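Local coordinates for protein NAD nucleotidase (Haemophilus influenzae, PDB 3ZTV) that degrades NAD to adenosine and nicotinamide riboside, acting as a pyrophosphatase and a 5'-nucleotidase of the periplasm with zinc ions bound in its active site, at residues A[143-148]-A[188-193]; A[151-156]-A[197-202]; A[476-481]-A[567-572]. All blocks are in the same frame, centred on the assembly; numbering follows the deposited sequence.

Interaction 1: residues A[143-148]-A[188-193]; sequences YDIFTV and NALKQQ
Leu190 brings its CD2 methyl up to the Tyr143 ring and meets it obliquely, with Leu190 CD2 3.7 Å from Tyr143 CE2 and 4.0 Å from Tyr143 CD2; the two side chains pass each other running in contrary senses. Within the strand, Ile145 CG1 lies in the plane of the Tyr143 ring at its edge. Ile145 CD1 reaches the same leucine methyl more loosely, 4.3 Å from Leu190 CD2. It also meets the end of Gln193, whose OE1 lies 3.8 Å from Ile145 CD1, a contact of a methyl with an amide oxygen. The other end of that amide turns back to helix 179-191: Gln193 NE2 gives a weak hydrogen bond to Ala189 O at 3.4 Å. No hydrogen bond joins the two segments, and the small contact of 140 Å² rests on van der Waals packing. Leu190 is shared with Ala154 and Ile156 of strand 151-159, and Tyr143 also packs on Gln193 of the second subunit, where Tyr143 O accepts a hydrogen bond from Gln192 NE2 of that subunit. This is the packing of a helix end on an alpha/beta sheet, at the strand that is outermost within this chain, here in the calcineurin-like phosphoesterase domain and beside the dimer interface.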
loop_
_atom_site.group_PDB
_atom_site.type_symbol
_atom_site.label_atom_id
_atom_site.label_comp_id
_atom_site.label_asym_id
_atom_site.label_seq_id
_atom_site.Cartn_x
_atom_site.Cartn_y
_atom_site.Cartn_z
ATOM N N TYR A 143 14.193 -12.227 5.613
ATOM C CA TYR A 143 14.528 -12.175 7.038
ATOM C C TYR A 143 15.442 -13.339 7.380
ATOM O O TYR A 143 15.655 -14.239 6.562
ATOM C CB TYR A 143 13.269 -12.224 7.923
ATOM C CG TYR A 143 12.607 -13.591 7.974
ATOM C CD1 TYR A 143 11.780 -14.035 6.933
ATOM C CD2 TYR A 143 12.822 -14.457 9.043
ATOM C CE1 TYR A 143 11.175 -15.286 6.974
ATOM C CE2 TYR A 143 12.230 -15.720 9.080
ATOM C CZ TYR A 143 11.403 -16.122 8.044
ATOM O OH TYR A 143 10.802 -17.369 8.066
ATOM N N ASP A 144 15.999 -13.305 8.587
ATOM C CA ASP A 144 16.707 -14.450 9.150
ATOM C C ASP A 144 16.371 -14.545 10.641
ATOM O O ASP A 144 15.972 -13.556 11.265
ATOM C CB ASP A 144 18.227 -14.358 8.925
ATOM C CG ASP A 144 18.933 -15.688 9.157
ATOM O OD1 ASP A 144 18.347 -16.737 8.827
ATOM O OD2 ASP A 144 20.076 -15.697 9.667
ATOM N N ILE A 145 16.494 -15.748 11.199
ATOM C CA ILE A 145 16.312 -15.963 12.631
ATOM C C ILE A 145 17.592 -16.533 13.213
ATOM O O ILE A 145 18.126 -17.514 12.695
ATOM C CB ILE A 145 15.164 -16.958 12.911
ATOM C CG1 ILE A 145 13.820 -16.354 12.500
ATOM C CG2 ILE A 145 15.138 -17.348 14.387
ATOM C CD1 ILE A 145 12.691 -17.389 12.369
ATOM N N PHE A 146 18.101 -15.911 14.268
ATOM C CA PHE A 146 19.263 -16.461 14.954
ATOM C C PHE A 146 18.926 -16.704 16.420
ATOM O O PHE A 146 17.938 -16.180 16.934
ATOM C CB PHE A 146 20.500 -15.568 14.783
ATOM C CG PHE A 146 20.327 -14.169 15.304
ATOM C CD1 PHE A 146 19.800 -13.172 14.503
ATOM C CD2 PHE A 146 20.709 -13.848 16.598
ATOM C CE1 PHE A 146 19.640 -11.881 14.984
ATOM C CE2 PHE A 146 20.559 -12.560 17.080
ATOM C CZ PHE A 146 20.024 -11.580 16.272
ATOM N N THR A 147 19.742 -17.508 17.089
ATOM C CA THR A 147 19.461 -17.890 18.461
ATOM C C THR A 147 20.550 -17.374 19.387
ATOM O O THR A 147 21.738 -17.569 19.135
ATOM C CB THR A 147 19.319 -19.422 18.599
ATOM O OG1 THR A 147 18.155 -19.860 17.884
ATOM C CG2 THR A 147 19.191 -19.823 20.057
ATOM N N VAL A 148 20.128 -16.688 20.440
ATOM C CA VAL A 148 21.037 -16.238 21.480
ATOM C C VAL A 148 20.619 -16.905 22.775
ATOM O O VAL A 148 19.495 -16.719 23.240
ATOM C CB VAL A 148 20.983 -14.712 21.667
ATOM C CG1 VAL A 148 21.836 -14.299 22.859
ATOM C CG2 VAL A 148 21.438 -14.002 20.405
ATOM N N ASN A 188 4.234 -9.477 12.044
ATOM C CA ASN A 188 3.036 -10.183 12.506
ATOM C C ASN A 188 3.137 -11.677 12.265
ATOM O O ASN A 188 2.729 -12.485 13.106
ATOM C CB ASN A 188 1.776 -9.612 11.851
ATOM C CG ASN A 188 0.499 -10.180 12.460
ATOM O OD1 ASN A 188 0.255 -10.024 13.660
ATOM N ND2 ASN A 188 -0.331 -10.832 11.631
ATOM N N ALA A 189 3.695 -12.045 11.117
ATOM C CA ALA A 189 3.859 -13.452 10.769
ATOM C C ALA A 189 4.853 -14.173 11.670
ATOM O O ALA A 189 4.713 -15.368 11.937
ATOM C CB ALA A 189 4.271 -13.594 9.312
ATOM N N LEU A 190 5.865 -13.448 12.135
ATOM C CA LEU A 190 6.895 -14.052 12.974
ATOM C C LEU A 190 6.406 -14.390 14.388
ATOM O O LEU A 190 6.977 -15.253 15.053
ATOM C CB LEU A 190 8.129 -13.149 13.033
ATOM C CG LEU A 190 8.929 -13.106 11.731
ATOM C CD1 LEU A 190 9.816 -11.874 11.672
ATOM C CD2 LEU A 190 9.751 -14.378 11.543
ATOM N N LYS A 191 5.337 -13.740 14.840
ATOM C CA LYS A 191 4.839 -13.931 16.204
ATOM C C LYS A 191 4.537 -15.385 16.577
ATOM O O LYS A 191 4.994 -15.868 17.612
ATOM C CB LYS A 191 3.595 -13.077 16.452
ATOM C CG LYS A 191 3.841 -11.583 16.416
ATOM C CD LYS A 191 2.523 -10.819 16.507
ATOM C CE LYS A 191 1.688 -11.294 17.684
ATOM N NZ LYS A 191 0.349 -10.638 17.720
ATOM N N GLN A 192 3.760 -16.074 15.743
ATOM C CA GLN A 192 3.302 -17.431 16.064
ATOM C C GLN A 192 4.426 -18.459 16.029
ATOM O O GLN A 192 4.223 -19.623 16.380
ATOM C CB GLN A 192 2.164 -17.866 15.136
ATOM C CG GLN A 192 2.576 -18.035 13.697
ATOM C CD GLN A 192 1.382 -18.049 12.763
ATOM O OE1 GLN A 192 0.747 -17.019 12.538
ATOM N NE2 GLN A 192 1.068 -19.219 12.214
ATOM N N GLN A 193 5.612 -18.026 15.619
ATOM C CA GLN A 193 6.780 -18.895 15.645
ATOM C C GLN A 193 7.500 -18.802 16.987
ATOM O O GLN A 193 8.579 -19.371 17.161
ATOM C CB GLN A 193 7.719 -18.561 14.490
ATOM C CG GLN A 193 7.043 -18.687 13.136
ATOM C CD GLN A 193 7.901 -18.190 12.001
ATOM O OE1 GLN A 193 9.071 -18.563 11.876
ATOM N NE2 GLN A 193 7.328 -17.333 11.162
#

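Interaction 2: residues A[151-156]-A[197-202]; sequences EKIAII and KIILLS
Lys197 reaches across the start of strand 151-156. Its CB lies 4.0 Å from Ile153 CG1, CD passes the same Ile153 carbon, and chi3 (-79°) brings CE to 3.6 Å from Lys152 O. The last torsion, chi4 (-70°), turns NZ toward Glu151, which the lysine crosses at about a right angle. The salt bridge Lys197 NZ to Glu151 OE1 is 2.8 Å long and comes to the anti side of the carboxylate, 28° out of its plane. A water accepts from Lys197 NZ and lies within hydrogen-bonding distance of Lys152 O, to which it probably donates. Glu151 is held further by His8 ND1 at OE1 and Lys9 N at OE2. Beyond this polar end, four backbone hydrogen bonds form a parallel ladder: Ala154 N to Lys197 O, Ile199 N to Ala154 O, Ile156 N to Ile199 O and Leu201 N to Ile156 O. On the Ala154 face, Ile156 CD1 reaches back to Ile198 CG2 at 3.7 Å, and Ile156 CG2 meets Leu200 CD1 at 3.8 Å. On the other face, Ile155 CD1 touches both Ile199 CG2 (4.1 Å) and Leu201 CB. With helix 179-191 in the connection, the two strands form a beta-alpha-beta crossover of the phosphoesterase domain. That helix covers the Ala154 face through Met186, Ala187 and Leu190. In the sheet the pair is flanked by strand 143-148, antiparallel beside 151-159, and by strand 221-224, parallel beside 198-203.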
loop_
_atom_site.group_PDB
_atom_site.type_symbol
_atom_site.label_atom_id
_atom_site.label_comp_id
_atom_site.label_asym_id
_atom_site.label_seq_id
_atom_site.Cartn_x
_atom_site.Cartn_y
_atom_site.Cartn_z
ATOM N N GLU A 151 17.188 -18.334 22.865
ATOM C CA GLU A 151 16.088 -17.484 22.416
ATOM C C GLU A 151 16.191 -17.143 20.937
ATOM O O GLU A 151 17.277 -16.887 20.434
ATOM C CB GLU A 151 16.062 -16.188 23.223
ATOM C CG GLU A 151 15.598 -16.362 24.647
ATOM C CD GLU A 151 14.136 -16.737 24.733
ATOM O OE1 GLU A 151 13.314 -16.125 24.016
ATOM O OE2 GLU A 151 13.805 -17.646 25.523
ATOM N N LYS A 152 15.051 -17.116 20.253
ATOM C CA LYS A 152 15.031 -16.725 18.848
ATOM C C LYS A 152 14.884 -15.216 18.672
ATOM O O LYS A 152 14.047 -14.581 19.313
ATOM C CB LYS A 152 13.930 -17.475 18.095
ATOM C CG LYS A 152 14.179 -18.976 18.022
ATOM C CD LYS A 152 13.226 -19.673 17.070
ATOM C CE LYS A 152 11.839 -19.799 17.663
ATOM N NZ LYS A 152 11.006 -20.743 16.865
ATOM N N ILE A 153 15.714 -14.651 17.806
ATOM C CA ILE A 153 15.612 -13.250 17.438
ATOM C C ILE A 153 15.520 -13.165 15.919
ATOM O O ILE A 153 16.312 -13.787 15.210
ATOM C CB ILE A 153 16.825 -12.441 17.946
ATOM C CG1 ILE A 153 16.963 -12.588 19.469
ATOM C CG2 ILE A 153 16.705 -10.979 17.549
ATOM C CD1 ILE A 153 18.113 -11.802 20.080
ATOM N N ALA A 154 14.536 -12.427 15.422
ATOM C CA ALA A 154 14.382 -12.253 13.984
ATOM C C ALA A 154 14.959 -10.921 13.534
ATOM O O ALA A 154 14.859 -9.911 14.243
ATOM C CB ALA A 154 12.912 -12.345 13.600
ATOM N N ILE A 155 15.563 -10.922 12.348
ATOM C CA ILE A 155 15.985 -9.685 11.718
ATOM C C ILE A 155 15.391 -9.613 10.309
ATOM O O ILE A 155 15.467 -10.574 9.540
ATOM C CB ILE A 155 17.519 -9.528 11.724
ATOM C CG1 ILE A 155 17.921 -8.187 11.103
ATOM C CG2 ILE A 155 18.192 -10.704 11.059
ATOM C CD1 ILE A 155 19.348 -7.764 11.417
ATOM N N ILE A 156 14.775 -8.478 10.001
ATOM C CA ILE A 156 14.053 -8.249 8.751
ATOM C C ILE A 156 14.762 -7.136 7.986
ATOM O O ILE A 156 15.095 -6.107 8.572
ATOM C CB ILE A 156 12.603 -7.780 9.038
ATOM C CG1 ILE A 156 11.838 -8.799 9.880
ATOM C CG2 ILE A 156 11.836 -7.473 7.754
ATOM C CD1 ILE A 156 10.609 -8.205 10.519
ATOM N N LYS A 197 11.245 -10.918 19.812
ATOM C CA LYS A 197 12.383 -10.018 19.701
ATOM C C LYS A 197 12.673 -9.874 18.213
ATOM O O LYS A 197 13.047 -10.849 17.540
ATOM C CB LYS A 197 13.580 -10.599 20.443
ATOM C CG LYS A 197 13.344 -10.699 21.943
ATOM C CD LYS A 197 14.492 -11.415 22.639
ATOM C CE LYS A 197 14.400 -12.917 22.491
ATOM N NZ LYS A 197 13.257 -13.450 23.285
ATOM N N ILE A 198 12.482 -8.657 17.700
ATOM C CA ILE A 198 12.557 -8.405 16.260
ATOM C C ILE A 198 13.339 -7.125 15.973
ATOM O O ILE A 198 13.046 -6.054 16.536
ATOM C CB ILE A 198 11.149 -8.331 15.625
ATOM C CG1 ILE A 198 10.395 -9.645 15.882
ATOM C CG2 ILE A 198 11.243 -8.056 14.132
ATOM C CD1 ILE A 198 8.997 -9.725 15.258
ATOM N N ILE A 199 14.337 -7.264 15.098
ATOM C CA ILE A 199 15.178 -6.165 14.655
ATOM C C ILE A 199 14.850 -5.875 13.197
ATOM O O ILE A 199 14.749 -6.799 12.384
ATOM C CB ILE A 199 16.672 -6.557 14.704
ATOM C CG1 ILE A 199 17.055 -7.112 16.077
ATOM C CG2 ILE A 199 17.566 -5.379 14.283
ATOM C CD1 ILE A 199 16.856 -6.156 17.194
ATOM N N LEU A 200 14.670 -4.601 12.867
ATOM C CA LEU A 200 14.450 -4.193 11.483
ATOM C C LEU A 200 15.698 -3.432 11.009
ATOM O O LEU A 200 16.089 -2.421 11.604
ATOM C CB LEU A 200 13.207 -3.307 11.406
ATOM C CG LEU A 200 12.787 -2.808 10.026
ATOM C CD1 LEU A 200 12.348 -3.977 9.162
ATOM C CD2 LEU A 200 11.674 -1.780 10.146
ATOM N N LEU A 201 16.333 -3.951 9.965
ATOM C CA LEU A 201 17.520 -3.359 9.348
ATOM C C LEU A 201 17.025 -2.661 8.081
ATOM O O LEU A 201 16.756 -3.310 7.058
ATOM C CB LEU A 201 18.536 -4.456 9.026
ATOM C CG LEU A 201 19.877 -4.019 8.438
ATOM C CD1 LEU A 201 20.599 -3.017 9.341
ATOM C CD2 LEU A 201 20.757 -5.218 8.156
ATOM N N SER A 202 16.834 -1.351 8.175
ATOM C CA SER A 202 16.029 -0.608 7.207
ATOM C C SER A 202 16.709 0.604 6.589
ATOM O O SER A 202 17.051 1.568 7.273
ATOM C CB SER A 202 14.713 -0.155 7.838
ATOM O OG SER A 202 14.037 0.744 6.971
HETATM O O HOH W 1 11.868 -14.586 20.913
#

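Interaction 3: residues A[476-481]-A[567-572]; sequences ANETPN and VKFNAS
Phe569 CG is anti to its backbone N (chi1 -176°) and Glu478 CG is anti to its own (chi1 180°); the first torsion sets the phenyl ring on course for Glu478, and the second starts an extended chain toward Ser572. The ring meets the other segment obliquely, Phe569 CZ lying 3.5 Å from Glu478 CB, with the carboxylate plane turned 37° from the ring plane. Nearer its base, Phe569 CD1 packs on Ala476 CB at 4.3 Å. At the far end of the glutamate, Glu478 OE1 accepts from Ser572 N at 2.9 Å, a nearly straight bond that arrives on the anti side, out of the carboxylate plane. Ser572 OG adds a weak bond to the same oxygen at 3.2 Å, while Ser572 CB touches Thr479 OG1. The backbones pair as short parallel strands: Ala476 N donates to Lys568 O, Asn570 N to Ala476 O at 2.8 Å, and Glu478 N to Asn570 O, this last donor tilted from the carbonyl plane. Asn570 O also receives a water that accepts from Thr479 N, so the link continues past the end of strand 472-477. That strand belongs to the 5'-nucleotidase C-terminal domain, and 567-570 joins its sheet as an outermost strand within this chain. Outside the two segments the ring also touches Leu458 of helix 443-460 and packs edge-to-face with Phe466. Glu478 OE2 forms a salt bridge with Lys377, so the carboxylate is held at both oxygens. With a cation on one oxygen and an N-H on the other, the group is probably ionised, and its side chain carries the pairing on to Ser572, where the strand ladder has given out near the C terminus.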
loop_
_atom_site.group_PDB
_atom_site.type_symbol
_atom_site.label_atom_id
_atom_site.label_comp_id
_atom_site.label_asym_id
_atom_site.label_seq_id
_atom_site.Cartn_x
_atom_site.Cartn_y
_atom_site.Cartn_z
ATOM N N ALA A 476 17.494 36.165 -22.471
ATOM C CA ALA A 476 17.403 37.208 -21.458
ATOM C C ALA A 476 18.133 38.462 -21.922
ATOM O O ALA A 476 19.033 38.389 -22.760
ATOM C CB ALA A 476 17.982 36.714 -20.131
ATOM N N ASN A 477 17.733 39.606 -21.374
ATOM C CA ASN A 477 18.414 40.875 -21.631
ATOM C C ASN A 477 19.232 41.285 -20.416
ATOM O O ASN A 477 18.800 41.084 -19.281
ATOM C CB ASN A 477 17.404 41.987 -21.917
ATOM C CG ASN A 477 16.597 41.746 -23.174
ATOM O OD1 ASN A 477 17.108 41.226 -24.165
ATOM N ND2 ASN A 477 15.321 42.120 -23.134
ATOM N N GLU A 478 20.395 41.886 -20.640
ATOM C CA GLU A 478 21.187 42.391 -19.524
ATOM C C GLU A 478 20.432 43.478 -18.769
ATOM O O GLU A 478 20.484 43.547 -17.542
ATOM C CB GLU A 478 22.538 42.926 -20.000
ATOM C CG GLU A 478 23.404 43.470 -18.870
ATOM C CD GLU A 478 24.848 43.682 -19.275
ATOM O OE1 GLU A 478 25.167 43.546 -20.475
ATOM O OE2 GLU A 478 25.671 43.983 -18.383
ATOM N N THR A 479 19.734 44.328 -19.514
ATOM C CA THR A 479 18.961 45.418 -18.929
ATOM C C THR A 479 17.554 44.955 -18.559
ATOM O O THR A 479 16.790 44.549 -19.430
ATOM C CB THR A 479 18.847 46.595 -19.922
ATOM O OG1 THR A 479 20.157 47.051 -20.290
ATOM C CG2 THR A 479 18.058 47.744 -19.309
ATOM N N PRO A 480 17.201 45.010 -17.265
ATOM C CA PRO A 480 15.854 44.602 -16.851
ATOM C C PRO A 480 14.781 45.487 -17.479
ATOM O O PRO A 480 15.045 46.661 -17.754
ATOM C CB PRO A 480 15.875 44.802 -15.331
ATOM C CG PRO A 480 17.319 44.763 -14.960
ATOM C CD PRO A 480 18.043 45.385 -16.117
ATOM N N ASN A 481 13.596 44.928 -17.711
ATOM C CA ASN A 481 12.483 45.693 -18.264
ATOM C C ASN A 481 11.758 46.496 -17.190
ATOM O O ASN A 481 12.212 46.563 -16.047
ATOM C CB ASN A 481 11.506 44.784 -19.022
ATOM C CG ASN A 481 10.823 43.773 -18.122
ATOM O OD1 ASN A 481 10.833 43.908 -16.899
ATOM N ND2 ASN A 481 10.212 42.758 -18.725
ATOM N N VAL A 567 21.623 29.246 -23.840
ATOM C CA VAL A 567 21.373 30.603 -23.369
ATOM C C VAL A 567 21.613 31.627 -24.477
ATOM O O VAL A 567 22.668 31.623 -25.120
ATOM C CB VAL A 567 22.269 30.972 -22.164
ATOM C CG1 VAL A 567 22.039 32.419 -21.770
ATOM C CG2 VAL A 567 21.991 30.043 -20.991
ATOM N N LYS A 568 20.625 32.490 -24.700
ATOM C CA LYS A 568 20.823 33.668 -25.539
ATOM C C LYS A 568 20.748 34.894 -24.650
ATOM O O LYS A 568 19.687 35.239 -24.134
ATOM C CB LYS A 568 19.788 33.769 -26.667
ATOM C CG LYS A 568 19.986 35.021 -27.531
ATOM C CD LYS A 568 19.140 35.021 -28.798
ATOM C CE LYS A 568 19.354 36.314 -29.576
ATOM N NZ LYS A 568 18.678 36.306 -30.903
ATOM N N PHE A 569 21.888 35.548 -24.466
ATOM C CA PHE A 569 21.971 36.690 -23.573
ATOM C C PHE A 569 22.278 37.955 -24.364
ATOM O O PHE A 569 23.329 38.065 -25.002
ATOM C CB PHE A 569 23.038 36.451 -22.498
ATOM C CG PHE A 569 23.123 37.544 -21.469
ATOM C CD1 PHE A 569 22.097 37.734 -20.559
ATOM C CD2 PHE A 569 24.230 38.377 -21.403
ATOM C CE1 PHE A 569 22.162 38.737 -19.610
ATOM C CE2 PHE A 569 24.302 39.388 -20.450
ATOM C CZ PHE A 569 23.270 39.563 -19.552
ATOM N N ASN A 570 21.346 38.898 -24.326
ATOM C CA ASN A 570 21.499 40.145 -25.059
ATOM C C ASN A 570 22.181 41.175 -24.167
ATOM O O ASN A 570 21.552 41.761 -23.292
ATOM C CB ASN A 570 20.134 40.647 -25.539
ATOM C CG ASN A 570 19.360 39.592 -26.319
ATOM O OD1 ASN A 570 18.182 39.342 -26.055
ATOM N ND2 ASN A 570 20.024 38.966 -27.288
ATOM N N ALA A 571 23.480 41.371 -24.374
ATOM C CA ALA A 571 24.254 42.288 -23.547
ATOM C C ALA A 571 23.869 43.731 -23.847
ATOM O O ALA A 571 23.517 44.062 -24.979
ATOM C CB ALA A 571 25.742 42.076 -23.767
ATOM N N SER A 572 23.924 44.584 -22.832
ATOM C CA SER A 572 23.579 45.988 -23.015
ATOM C C SER A 572 24.654 46.682 -23.845
ATOM O O SER A 572 25.849 46.527 -23.582
ATOM C CB SER A 572 23.402 46.685 -21.668
ATOM O OG SER A 572 24.599 46.644 -20.915
HETATM O O HOH W 2 19.968 44.378 -22.529
#

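In the fold
From the N terminus, strands 143-148 and 151-159 follow each other as an antiparallel pair; helix 179-191 and strand 198-203 come next. Interaction 1 closes a loop of 39 residues between the first strand and the helix end, and interaction 2 one of 40 between the second strand and 198-203. The two loops cross, since their segments alternate along the chain, and the contacts touch: Lys152 NZ lies 2.8 Å from Gln193 O. Interaction 1 packs the helix end on the edge strand; interaction 2 zips the next strand to 198-203 in the same sheet. Interaction 3 follows in series, about 51 Å from interaction 1 between nearest atoms, joining the chain's last strand to the sheet containing strand 472-477.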